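Local coordinates for protein monalysin (Pseudomonas entomophila, PDB 4MKO) that forms pores in host cell membranes as an aerolysin-like beta-barrel toxin, damaging the intestine of Drosophila and lysing cells, at residues I41-K45 against Q46-T50; H83-S86 against F87-V91; Y229-P232 against H233-Y236; L59-V62 against E63-S66. All blocks are in the same frame, centred on the assembly; numbering follows the deposited sequence.

Interaction 1: I41-K45 against Q46-T50; sequences IYIGK and QNWGT
Trp48 reaches back across the tight hairpin to Ile43, its indole NE1 giving a hydrogen bond of 2.9 Å to the backbone O of Ile43. The bond lies in the indole plane and uses a lone pair of that carbonyl, so the ring edge is fixed against the start of the turn. The same rim of the indole meets the branched CB of Ile43, Trp48 CD1 lying 3.7 Å from Ile43 CB, and the two side chains cross at about a right angle. Between the strands, Ile41 and Trp48 form a hydrogen-bonded antiparallel pair, Trp48 N to Ile41 O measuring 2.8 Å, and Ile43 N donates to Gln46 O. Tyr42 projects from the other face of the hairpin. A chi1 of -171° carries its ring over the turn, where it takes Gln46 N against one face, offset toward the rim.

Further along, Thr50 OG1 donates to Trp48 O at 2.9 Å from above the carbonyl plane; the same oxygen receives Ile41 N. The methyl CG2 of Thr50 meets Ile41 CD1 at 3.8 Å. A type II' turn from Ile43 to Gln46 closes the hairpin, and Gly44 suits its positive phi of 78°. Gln46 covers one indole face toward its rim with CG and sends its amide NE2 to Asn47 O. Tyr178 and Tyr95 pack on both isoleucines. Ile41, Ile43 and Trp48 thus suit burial, the indole proton being spent on a backbone carbonyl, whereas Tyr42 and Asn47 bring polar ends to the more accessible face.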
# COMPACT_ATOMS: atom_id res chain seq x y z
N ILE A 41 14.00 2.62 9.46
CA ILE A 41 12.89 1.71 9.65
C ILE A 41 13.44 0.65 10.60
O ILE A 41 14.56 0.16 10.40
CB ILE A 41 12.27 1.10 8.37
CG1 ILE A 41 11.69 2.21 7.44
CG2 ILE A 41 11.19 0.07 8.73
CD1 ILE A 41 10.73 1.71 6.27
N TYR A 42 12.69 0.37 11.66
CA TYR A 42 13.06 -0.62 12.66
C TYR A 42 12.58 -1.99 12.20
O TYR A 42 11.39 -2.20 12.05
CB TYR A 42 12.48 -0.25 14.04
CG TYR A 42 13.00 -1.12 15.17
CD1 TYR A 42 12.46 -2.38 15.42
CD2 TYR A 42 14.02 -0.67 16.00
CE1 TYR A 42 12.94 -3.18 16.45
CE2 TYR A 42 14.50 -1.46 17.05
CZ TYR A 42 13.97 -2.72 17.26
OH TYR A 42 14.43 -3.51 18.28
N ILE A 43 13.52 -2.93 12.02
CA ILE A 43 13.20 -4.29 11.61
C ILE A 43 14.04 -5.22 12.49
O ILE A 43 15.27 -5.14 12.46
CB ILE A 43 13.50 -4.58 10.10
CG1 ILE A 43 12.83 -3.54 9.16
CG2 ILE A 43 13.05 -6.01 9.72
CD1 ILE A 43 13.40 -3.55 7.72
N GLY A 44 13.36 -6.11 13.19
CA GLY A 44 13.97 -7.14 14.02
C GLY A 44 14.49 -6.64 15.35
O GLY A 44 13.76 -6.64 16.34
N LYS A 45 15.76 -6.23 15.37
CA LYS A 45 16.41 -5.78 16.60
C LYS A 45 16.97 -4.35 16.54
O LYS A 45 17.50 -3.89 17.55
CB LYS A 45 17.53 -6.78 17.00
CG LYS A 45 17.02 -8.17 17.38
CD LYS A 45 18.16 -9.09 17.82
CE LYS A 45 18.31 -10.28 16.91
NZ LYS A 45 19.41 -11.18 17.35
N GLN A 46 16.88 -3.66 15.37
CA GLN A 46 17.44 -2.32 15.22
C GLN A 46 16.85 -1.51 14.05
O GLN A 46 16.13 -2.06 13.21
CB GLN A 46 18.97 -2.40 15.02
CG GLN A 46 19.36 -3.03 13.67
CD GLN A 46 20.82 -2.94 13.35
OE1 GLN A 46 21.62 -3.75 13.80
NE2 GLN A 46 21.19 -1.99 12.51
N ASN A 47 17.25 -0.23 13.97
CA ASN A 47 16.93 0.66 12.86
C ASN A 47 17.88 0.38 11.72
O ASN A 47 19.09 0.14 11.93
CB ASN A 47 17.05 2.12 13.27
CG ASN A 47 15.81 2.63 13.95
OD1 ASN A 47 14.67 2.37 13.51
ND2 ASN A 47 15.99 3.32 15.06
N TRP A 48 17.35 0.42 10.51
CA TRP A 48 18.14 0.26 9.30
C TRP A 48 17.88 1.45 8.40
O TRP A 48 16.74 1.90 8.31
CB TRP A 48 17.74 -1.04 8.55
CG TRP A 48 17.81 -2.29 9.37
CD1 TRP A 48 16.79 -2.88 10.05
CD2 TRP A 48 18.98 -3.08 9.64
NE1 TRP A 48 17.24 -4.01 10.69
CE2 TRP A 48 18.58 -4.16 10.45
CE3 TRP A 48 20.32 -3.02 9.20
CZ2 TRP A 48 19.47 -5.14 10.89
CZ3 TRP A 48 21.21 -4.00 9.64
CH2 TRP A 48 20.79 -5.04 10.47
N GLY A 49 18.93 1.92 7.74
CA GLY A 49 18.85 3.00 6.76
C GLY A 49 18.12 2.43 5.57
O GLY A 49 18.63 1.53 4.91
N THR A 50 16.91 2.95 5.30
CA THR A 50 16.01 2.37 4.30
C THR A 50 15.55 3.31 3.22
O THR A 50 15.11 4.42 3.53
CB THR A 50 14.81 1.75 5.03
OG1 THR A 50 15.25 0.89 6.08
CG2 THR A 50 13.83 1.02 4.10

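Interaction 2: H83-S86 against F87-V91; sequences HTRS and FETSV
His83 and Phe87 carry the aromatic part of this contact: their side chains run side by side in the same direction, His83 CD2 coming to 3.4 Å from Phe87 CE2. The planes are tilted by 29° and slid apart, leaving little ring overlap. Phe87 also meets Tyr95 edge-to-face, while His83 ND1 is bonded to Ser121 O, which fixes the polar side of the imidazole.

Among the hydrogen bonds, Thr84 OG1 accepts from Phe87 N at 2.9 Å. With OG1 lodged between the backbone N and the carbonyl carbon (chi1 69°), the hydroxyl turns toward the first turn of the helix. Glu88 N to Thr84 O, at 3.0 Å with a nearly straight N-H...O of 175°, and Thr89 N to Arg85 O carry on the helical pattern. Ser90 OG returns to Phe87 O at 2.8 Å, an acceptor it shares with Val91 N.

Charges meet through solvent: Arg85 NH1 and Glu88 OE1 stand 4.6 Å apart, bridged by a water that accepts from the arginine and donates to the carboxylate. Long chains let the two charged ends share it, and Glu88 OE2 has a weak bond from Thr123 N. Threonine before the first turn is a textbook N-cap, here starting helix 85-90 within the inferred pore-forming region.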
# COMPACT_ATOMS: atom_id res chain seq x y z
N HIS A 83 -0.81 0.81 9.29
CA HIS A 83 -0.51 -0.36 8.44
C HIS A 83 -1.76 -1.25 8.29
O HIS A 83 -2.61 -1.30 9.20
CB HIS A 83 0.68 -1.16 9.01
CG HIS A 83 1.99 -0.48 8.79
ND1 HIS A 83 2.41 0.57 9.60
CD2 HIS A 83 2.92 -0.69 7.83
CE1 HIS A 83 3.59 0.94 9.12
NE2 HIS A 83 3.94 0.20 8.07
N THR A 84 -1.90 -1.92 7.13
CA THR A 84 -3.08 -2.77 6.90
C THR A 84 -3.09 -3.99 7.82
O THR A 84 -2.03 -4.44 8.26
CB THR A 84 -3.15 -3.25 5.44
OG1 THR A 84 -2.08 -4.17 5.22
CG2 THR A 84 -3.11 -2.10 4.45
N ARG A 85 -4.28 -4.56 8.06
CA ARG A 85 -4.39 -5.76 8.87
C ARG A 85 -3.58 -6.89 8.22
O ARG A 85 -2.87 -7.60 8.92
CB ARG A 85 -5.86 -6.19 9.04
CG ARG A 85 -6.07 -7.26 10.12
CD ARG A 85 -5.92 -6.71 11.54
NE ARG A 85 -7.03 -5.84 11.94
CZ ARG A 85 -7.01 -5.03 13.00
NH1 ARG A 85 -5.92 -4.95 13.76
NH2 ARG A 85 -8.07 -4.28 13.30
N SER A 86 -3.66 -7.03 6.88
CA SER A 86 -2.90 -8.07 6.17
C SER A 86 -1.40 -7.89 6.33
O SER A 86 -0.71 -8.89 6.57
CB SER A 86 -3.27 -8.12 4.69
OG SER A 86 -4.64 -8.45 4.53
N PHE A 87 -0.89 -6.63 6.23
CA PHE A 87 0.55 -6.42 6.42
C PHE A 87 0.96 -6.85 7.82
O PHE A 87 1.94 -7.59 7.96
CB PHE A 87 0.98 -4.96 6.16
CG PHE A 87 2.42 -4.71 6.50
CD1 PHE A 87 3.44 -5.14 5.66
CD2 PHE A 87 2.78 -4.10 7.71
CE1 PHE A 87 4.78 -4.93 5.98
CE2 PHE A 87 4.12 -3.87 8.02
CZ PHE A 87 5.12 -4.29 7.16
N GLU A 88 0.22 -6.38 8.85
CA GLU A 88 0.49 -6.70 10.26
C GLU A 88 0.53 -8.18 10.55
O GLU A 88 1.46 -8.64 11.22
CB GLU A 88 -0.53 -6.00 11.17
CG GLU A 88 -0.13 -4.57 11.46
CD GLU A 88 -0.42 -4.08 12.86
OE1 GLU A 88 -1.38 -4.56 13.50
OE2 GLU A 88 0.32 -3.19 13.32
N THR A 89 -0.43 -8.94 10.01
CA THR A 89 -0.49 -10.39 10.22
C THR A 89 0.64 -11.13 9.49
O THR A 89 1.10 -12.16 9.99
CB THR A 89 -1.88 -10.95 9.86
OG1 THR A 89 -2.15 -10.67 8.50
CG2 THR A 89 -2.99 -10.35 10.70
N SER A 90 1.11 -10.60 8.35
CA SER A 90 2.15 -11.19 7.51
C SER A 90 3.60 -11.03 8.03
O SER A 90 4.41 -11.91 7.75
CB SER A 90 2.05 -10.69 6.07
OG SER A 90 2.58 -9.38 5.90
N VAL A 91 3.93 -9.92 8.73
CA VAL A 91 5.29 -9.67 9.22
C VAL A 91 5.63 -10.64 10.39
O VAL A 91 4.79 -10.89 11.25
CB VAL A 91 5.52 -8.16 9.55
CG1 VAL A 91 4.66 -7.68 10.72
CG2 VAL A 91 7.00 -7.85 9.77
O HOH W 1 -3.34 -6.42 13.57

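Interaction 3: Y229-P232 against H233-Y236; sequences YNDP and HRRY. With ACT (acetate ion), chain I.
The Tyr229 ring carries Arg235 NH1 over the centre of one face, 3.2 Å above its plane, while the guanidinium stands almost upright on it, the planes 86° apart. This is a cation-pi contact, with Arg235 CZ 4.4 Å from the ring centroid, in the irregular C-terminal tail after strand 219-220. At the guanidinium edge, NH1 donates to Tyr229 O at 2.8 Å, in the carbonyl plane and on a lone pair, so one nitrogen serves both ring and backbone. A bend at chi3 (58°) folds the arginine back to reach them. A water joins Arg235 NH2 to Tyr229 OH.

The Arg234 guanidinium takes Asp231 OD2 at its edge in a salt bridge. Its NE meets that oxygen on the anti side, the two planes turned 72° apart. Arg234 NH1 pairs with Asp225 within the tail and, through Thr36 O, ties it to strand 29-43. Asp231 also accepts from His233 N through OD1, and its side chain lies about 2 Å from a bound zinc ion, close enough to coordinate it. Pro232, with ring-fixed phi and no N-H to satisfy, suits the short turn that Arg234 N closes on Asp231 O. Just before Asp231, Asn230 ND2 donates to OXT of an acetate ion, probably from the crystallisation liquor, at 2.9 Å.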
# COMPACT_ATOMS: atom_id res chain seq x y z
N TYR A 229 19.36 9.46 -1.02
CA TYR A 229 20.42 9.53 0.01
C TYR A 229 21.13 10.90 0.05
O TYR A 229 21.48 11.37 1.12
CB TYR A 229 21.46 8.42 -0.18
CG TYR A 229 22.30 8.17 1.06
CD1 TYR A 229 23.45 8.93 1.31
CD2 TYR A 229 21.99 7.15 1.95
CE1 TYR A 229 24.23 8.71 2.44
CE2 TYR A 229 22.78 6.91 3.08
CZ TYR A 229 23.90 7.70 3.32
OH TYR A 229 24.68 7.47 4.43
N ASN A 230 21.36 11.49 -1.13
CA ASN A 230 22.08 12.73 -1.37
C ASN A 230 21.19 13.99 -1.41
O ASN A 230 21.68 15.08 -1.74
CB ASN A 230 22.89 12.59 -2.64
CG ASN A 230 23.81 11.38 -2.64
OD1 ASN A 230 24.50 11.10 -1.66
ND2 ASN A 230 23.73 10.58 -3.66
N ASP A 231 19.90 13.84 -1.09
CA ASP A 231 18.94 14.94 -1.12
C ASP A 231 18.39 15.20 0.29
O ASP A 231 17.48 14.47 0.74
CB ASP A 231 17.80 14.66 -2.13
CG ASP A 231 16.87 15.84 -2.36
OD1 ASP A 231 17.07 16.91 -1.72
OD2 ASP A 231 15.93 15.71 -3.18
N PRO A 232 18.84 16.29 0.96
CA PRO A 232 18.35 16.55 2.33
C PRO A 232 16.82 16.62 2.43
O PRO A 232 16.28 16.15 3.43
CB PRO A 232 19.03 17.87 2.73
CG PRO A 232 19.65 18.41 1.48
CD PRO A 232 19.90 17.24 0.57
N HIS A 233 16.14 17.15 1.39
CA HIS A 233 14.68 17.25 1.40
C HIS A 233 13.98 15.90 1.31
O HIS A 233 12.79 15.81 1.64
CB HIS A 233 14.19 18.23 0.32
CG HIS A 233 14.77 19.60 0.48
ND1 HIS A 233 14.64 20.31 1.66
CD2 HIS A 233 15.50 20.34 -0.40
CE1 HIS A 233 15.28 21.45 1.47
NE2 HIS A 233 15.80 21.52 0.24
N ARG A 234 14.71 14.83 0.95
CA ARG A 234 14.14 13.47 0.90
C ARG A 234 14.71 12.51 1.96
O ARG A 234 14.52 11.30 1.87
CB ARG A 234 14.23 12.89 -0.52
CG ARG A 234 13.33 13.63 -1.49
CD ARG A 234 13.34 13.01 -2.86
NE ARG A 234 14.59 13.28 -3.59
CZ ARG A 234 15.24 12.38 -4.32
NH1 ARG A 234 14.82 11.13 -4.38
NH2 ARG A 234 16.32 12.74 -5.00
N ARG A 235 15.36 13.06 2.99
CA ARG A 235 15.87 12.30 4.12
C ARG A 235 15.00 12.66 5.33
O ARG A 235 14.77 13.84 5.59
CB ARG A 235 17.35 12.65 4.39
CG ARG A 235 18.31 12.28 3.23
CD ARG A 235 19.76 12.56 3.60
NE ARG A 235 20.16 11.83 4.80
CZ ARG A 235 20.87 10.71 4.80
NH1 ARG A 235 21.33 10.21 3.66
NH2 ARG A 235 21.15 10.09 5.94
N TYR A 236 14.48 11.66 6.03
CA TYR A 236 13.63 11.93 7.18
C TYR A 236 14.26 11.45 8.48
O TYR A 236 15.23 10.67 8.42
CB TYR A 236 12.22 11.34 6.97
CG TYR A 236 12.18 9.82 6.99
CD1 TYR A 236 12.01 9.12 8.18
CD2 TYR A 236 12.27 9.09 5.81
CE1 TYR A 236 11.96 7.73 8.21
CE2 TYR A 236 12.20 7.70 5.82
CZ TYR A 236 12.07 7.02 7.02
OH TYR A 236 12.01 5.65 7.03
OXT TYR A 236 13.76 11.84 9.56
C ACT I . 22.73 10.34 -7.24
O ACT I . 22.69 10.66 -8.45
OXT ACT I . 22.59 11.12 -6.28
CH3 ACT I . 22.93 8.84 -6.87
O HOH W 2 22.94 7.93 6.57
O HOH W 3 17.83 15.28 -5.68

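Interaction 4: L59-V62 against E63-S66; sequences LQYV and ETIS
A classic beta bulge kinks strand 46-67 where Val62 is followed by Glu63, and beside it the Tyr61 side chain reaches forward along the strand to Thr64. The Tyr61 OH and Thr64 OG1 share a hydrogen bond of 2.7 Å in which either hydroxyl could be the donor. Thr64 OG1 sits at the edge of the phenol ring, near its plane, and the two side chains cross at about a right angle. A chi1 of -177° swings the ring away from the Tyr61 N and forward along the chain, so that Glu63 N comes over the centre of one face. Ring carbon CZ of Tyr61 is 3.6 Å from Glu63 CA.

In the bulge two successive residues face a single one on the neighbouring strand: Val62 and Glu63 both pair with Ile140 of strand 136-151. The psi of -61° at Val62 departs from extended values and makes room for the extra residue. Tyrosine fits the position before the bulge in that its ring is long enough to cover Glu63 N and still bring OH to Thr64 OG1; threonine offers a short matching hydroxyl on a beta-branched residue at home in a strand. The Val62 side chain touches Leu79 of strand 72-81, and Val62 CG1 is 4.1 Å from Glu63 CG. The extended Glu63 side chain touches Leu75 and Tyr77 of the same strand, a setting in which its methylenes are probably well accommodated.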
# COMPACT_ATOMS: atom_id res chain seq x y z
N LEU A 59 -7.62 -1.73 -4.05
CA LEU A 59 -8.84 -1.73 -3.25
C LEU A 59 -8.93 -3.03 -2.47
O LEU A 59 -8.95 -4.12 -3.07
CB LEU A 59 -10.06 -1.57 -4.18
CG LEU A 59 -10.25 -0.20 -4.83
CD1 LEU A 59 -11.45 -0.21 -5.75
CD2 LEU A 59 -10.38 0.89 -3.78
N GLN A 60 -8.93 -2.94 -1.14
CA GLN A 60 -9.02 -4.15 -0.34
C GLN A 60 -10.45 -4.31 0.18
O GLN A 60 -11.10 -3.34 0.55
CB GLN A 60 -7.98 -4.19 0.78
CG GLN A 60 -8.38 -3.48 2.07
CD GLN A 60 -7.38 -3.71 3.18
OE1 GLN A 60 -6.36 -4.41 3.02
NE2 GLN A 60 -7.62 -3.07 4.31
N TYR A 61 -10.92 -5.54 0.17
CA TYR A 61 -12.29 -5.88 0.57
C TYR A 61 -12.65 -5.45 2.00
O TYR A 61 -11.87 -5.69 2.93
CB TYR A 61 -12.47 -7.39 0.41
CG TYR A 61 -13.87 -7.87 0.71
CD1 TYR A 61 -14.90 -7.70 -0.21
CD2 TYR A 61 -14.17 -8.48 1.93
CE1 TYR A 61 -16.20 -8.15 0.08
CE2 TYR A 61 -15.45 -8.93 2.22
CZ TYR A 61 -16.47 -8.76 1.29
OH TYR A 61 -17.74 -9.18 1.57
N VAL A 62 -13.83 -4.81 2.18
CA VAL A 62 -14.34 -4.45 3.50
C VAL A 62 -15.55 -5.35 3.82
O VAL A 62 -15.51 -6.10 4.79
CB VAL A 62 -14.65 -2.93 3.65
CG1 VAL A 62 -15.37 -2.63 4.97
CG2 VAL A 62 -13.39 -2.10 3.53
N GLU A 63 -16.61 -5.28 3.00
CA GLU A 63 -17.83 -6.08 3.19
C GLU A 63 -18.78 -5.97 2.00
O GLU A 63 -18.59 -5.16 1.09
CB GLU A 63 -18.55 -5.72 4.50
CG GLU A 63 -19.11 -4.31 4.58
CD GLU A 63 -20.00 -4.05 5.78
OE1 GLU A 63 -21.13 -3.57 5.59
OE2 GLU A 63 -19.54 -4.31 6.92
N THR A 64 -19.81 -6.83 2.02
CA THR A 64 -20.85 -6.85 1.00
C THR A 64 -22.17 -6.70 1.74
O THR A 64 -22.31 -7.23 2.84
CB THR A 64 -20.79 -8.15 0.19
OG1 THR A 64 -19.48 -8.34 -0.33
CG2 THR A 64 -21.81 -8.18 -0.94
N ILE A 65 -23.10 -5.94 1.16
CA ILE A 65 -24.42 -5.73 1.77
C ILE A 65 -25.50 -5.70 0.70
O ILE A 65 -25.31 -5.06 -0.34
CB ILE A 65 -24.45 -4.45 2.68
CG1 ILE A 65 -25.78 -4.35 3.48
CG2 ILE A 65 -24.23 -3.17 1.87
CD1 ILE A 65 -25.72 -4.88 4.86
N SER A 66 -26.65 -6.36 0.99
CA SER A 66 -27.81 -6.35 0.10
C SER A 66 -28.91 -5.59 0.82
O SER A 66 -29.13 -5.83 1.99
CB SER A 66 -28.27 -7.77 -0.23
OG SER A 66 -27.30 -8.40 -1.05

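How the interactions relate
From the N terminus, interaction 1 comes first, closing the hairpin between strands 29-43 and 46-67. Interaction 4 follows farther along that second strand, on the opposite side of the chain's centre; the centres of interactions 1 and 4 are about 34 Å apart. Interaction 2 then starts helix 85-90, and interaction 3 ends the chain as a folded tail. All four are local and in series: none nests within or crosses another. Space brings some together again. Tyr236 of interaction 3 packs its OH against Ile41 CG1 of interaction 1, joining the C terminus to the hairpin, while Thr84 of interaction 2 touches Gln60 of interaction 4, setting the helix start beside the long strand.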